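Local coordinates for protein thiosulfate reductase (Thermus thermophilus, PDB 2VPZ) that probably acts as a molybdenum oxidoreductase that reduces sulfur compounds, binding two molybdopterin guanine dinucleotides and a 4Fe-4S cluster, at residues P298-A301 with E302-E306. Numbering follows the deposited sequence.
Sequences PEWA and EKHTE
Trp300 presents one face of its indole to the imidazole of His304, one helical turn later. His304 CD2 stands 3.8 Å above the indole plane, offset toward the rim, while Trp300 NE1 lies in the imidazole plane at the edge of that ring. The planes meet at 70°, with 4.9 Å between the centroids of the His304 ring and the Trp300 five-membered ring, which makes the pair a T-shaped (edge-to-face) stack. Trp300 NE1 and His304 NE2 are 3.5 Å apart, but the poor angle excludes a hydrogen bond. The torsions account for the meeting: Trp300 has CG anti to its N (chi1 163°), whereas His304 has CG anti to its carbonyl carbon, beside its backbone N. Replacing Trp300 with alanine would probably leave the His304 edge without its aromatic face and the imidazole freer to turn.

The i to i+4 bond from Glu302 N to Pro298 O, 3.1 Å long with an N-H...O angle of 160°, marks the first turn of the helix. A water bridges the turn, donating to Glu299 O and, at 2.8 Å, to Glu302 OE2. The carboxylate of Glu299 forms a salt bridge with Arg313. Glu306 leaves the helix with positive phi, and its carboxylate pairs with Arg689.

Helix 298-305 packs against two others: Ala301 and Thr305 reach both helix 257-270, at Ala263 and Leu260, and helix 309-320, at Ile312. Phe608, from a loop, adjoins both Trp300 and His304, so the aromatic pair joins this peripheral helix to that loop.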
ATOM      1  N   PRO A 298       6.655  39.120  12.090  1.00 58.77           N
ATOM      2  CA  PRO A 298       6.789  38.013  11.138  1.00 57.85           C
ATOM      3  C   PRO A 298       7.165  38.533   9.702  1.00 57.96           C
ATOM      4  O   PRO A 298       7.725  37.784   8.905  1.00 59.01           O
ATOM      5  CB  PRO A 298       5.411  37.365  11.155  1.00 57.47           C
ATOM      6  CG  PRO A 298       4.953  37.520  12.603  1.00 56.52           C
ATOM      7  CD  PRO A 298       5.657  38.792  13.126  1.00 57.86           C
ATOM      8  N   GLU A 299       6.836  39.788   9.356  1.00 57.86           N
ATOM      9  CA  GLU A 299       7.203  40.314   8.021  1.00 57.88           C
ATOM     10  C   GLU A 299       8.693  40.758   8.019  1.00 57.44           C
ATOM     11  O   GLU A 299       9.385  40.613   7.006  1.00 57.43           O
ATOM     12  CB  GLU A 299       6.277  41.451   7.521  1.00 58.50           C
ATOM     13  CG  GLU A 299       4.931  41.671   8.263  1.00 59.58           C
ATOM     14  CD  GLU A 299       3.875  40.570   8.045  1.00 60.76           C
ATOM     15  OE1 GLU A 299       3.549  40.254   6.873  1.00 61.57           O
ATOM     16  OE2 GLU A 299       3.362  40.050   9.055  1.00 60.22           O
ATOM     17  N   TRP A 300       9.187  41.290   9.136  1.00 56.98           N
ATOM     18  CA  TRP A 300      10.621  41.653   9.254  1.00 56.55           C
ATOM     19  C   TRP A 300      11.474  40.334   9.200  1.00 57.23           C
ATOM     20  O   TRP A 300      12.521  40.294   8.537  1.00 57.47           O
ATOM     21  CB  TRP A 300      10.887  42.397  10.582  1.00 55.17           C
ATOM     22  CG  TRP A 300      12.372  42.456  11.003  1.00 53.11           C
ATOM     23  CD1 TRP A 300      13.314  43.361  10.593  1.00 52.41           C
ATOM     24  CD2 TRP A 300      13.055  41.555  11.907  1.00 51.69           C
ATOM     25  NE1 TRP A 300      14.528  43.080  11.187  1.00 51.72           N
ATOM     26  CE2 TRP A 300      14.397  41.985  12.001  1.00 50.60           C
ATOM     27  CE3 TRP A 300      12.651  40.435  12.657  1.00 50.08           C
ATOM     28  CZ2 TRP A 300      15.362  41.319  12.807  1.00 49.10           C
ATOM     29  CZ3 TRP A 300      13.610  39.764  13.465  1.00 49.46           C
ATOM     30  CH2 TRP A 300      14.946  40.223  13.531  1.00 48.55           C
ATOM     31  N   ALA A 301      11.008  39.275   9.879  1.00 58.45           N
ATOM     32  CA  ALA A 301      11.659  37.946   9.941  1.00 58.38           C
ATOM     33  C   ALA A 301      11.734  37.199   8.600  1.00 58.23           C
ATOM     34  O   ALA A 301      12.788  36.701   8.211  1.00 58.21           O
ATOM     35  CB  ALA A 301      10.948  37.033  11.001  1.00 58.02           C
ATOM     36  N   GLU A 302      10.615  37.123   7.899  1.00 59.06           N
ATOM     37  CA  GLU A 302      10.514  36.448   6.592  1.00 60.68           C
ATOM     38  C   GLU A 302      11.518  36.924   5.515  1.00 60.72           C
ATOM     39  O   GLU A 302      11.862  36.216   4.557  1.00 61.02           O
ATOM     40  CB  GLU A 302       9.087  36.615   6.035  1.00 61.83           C
ATOM     41  CG  GLU A 302       9.014  36.970   4.549  1.00 64.81           C
ATOM     42  CD  GLU A 302       7.645  36.719   3.928  1.00 66.98           C
ATOM     43  OE1 GLU A 302       7.593  35.958   2.941  1.00 69.32           O
ATOM     44  OE2 GLU A 302       6.640  37.281   4.423  1.00 68.34           O
ATOM     45  N   LYS A 303      11.962  38.150   5.709  1.00 60.70           N
ATOM     46  CA  LYS A 303      12.865  38.888   4.844  1.00 59.85           C
ATOM     47  C   LYS A 303      14.319  38.375   4.961  1.00 58.54           C
ATOM     48  O   LYS A 303      15.042  38.276   3.960  1.00 58.66           O
ATOM     49  CB  LYS A 303      12.689  40.359   5.235  1.00 60.79           C
ATOM     50  CG  LYS A 303      13.316  41.447   4.409  1.00 62.87           C
ATOM     51  CD  LYS A 303      13.366  42.747   5.254  1.00 64.61           C
ATOM     52  CE  LYS A 303      14.541  43.666   4.863  1.00 65.47           C
ATOM     53  NZ  LYS A 303      14.794  43.667   3.381  1.00 66.22           N
ATOM     54  N   HIS A 304      14.725  38.037   6.181  1.00 57.07           N
ATOM     55  CA  HIS A 304      16.068  37.514   6.474  1.00 55.35           C
ATOM     56  C   HIS A 304      16.095  35.961   6.565  1.00 53.38           C
ATOM     57  O   HIS A 304      17.032  35.297   6.129  1.00 53.10           O
ATOM     58  CB  HIS A 304      16.621  38.057   7.837  1.00 56.34           C
ATOM     59  CG  HIS A 304      16.635  39.550   7.999  1.00 57.14           C
ATOM     60  ND1 HIS A 304      17.507  40.370   7.336  1.00 57.14           N
ATOM     61  CD2 HIS A 304      15.896  40.360   8.777  1.00 57.51           C
ATOM     62  CE1 HIS A 304      17.307  41.622   7.689  1.00 57.50           C
ATOM     63  NE2 HIS A 304      16.330  41.642   8.566  1.00 57.46           N
ATOM     64  N   THR A 305      15.040  35.419   7.146  1.00 52.11           N
ATOM     65  CA  THR A 305      14.832  34.006   7.453  1.00 50.98           C
ATOM     66  C   THR A 305      14.480  33.152   6.215  1.00 50.60           C
ATOM     67  O   THR A 305      14.977  32.025   5.999  1.00 49.58           O
ATOM     68  CB  THR A 305      13.765  34.020   8.619  1.00 51.09           C
ATOM     69  OG1 THR A 305      14.369  33.663   9.858  1.00 50.36           O
ATOM     70  CG2 THR A 305      12.528  33.221   8.261  1.00 49.63           C
ATOM     71  N   GLU A 306      13.651  33.753   5.386  1.00 50.38           N
ATOM     72  CA  GLU A 306      13.201  33.184   4.141  1.00 49.85           C
ATOM     73  C   GLU A 306      12.060  32.198   4.285  1.00 49.71           C
ATOM     74  O   GLU A 306      11.697  31.497   3.343  1.00 50.28           O
ATOM     75  CB  GLU A 306      14.376  32.584   3.404  1.00 50.55           C
ATOM     76  CG  GLU A 306      15.073  33.577   2.511  1.00 50.60           C
ATOM     77  CD  GLU A 306      16.111  32.920   1.647  1.00 51.58           C
ATOM     78  OE1 GLU A 306      15.923  31.723   1.345  1.00 52.33           O
ATOM     79  OE2 GLU A 306      17.090  33.602   1.275  1.00 51.22           O
TER
HETATM   80  O   HOH W   1       7.728  39.854   4.486  1.00 75.17           O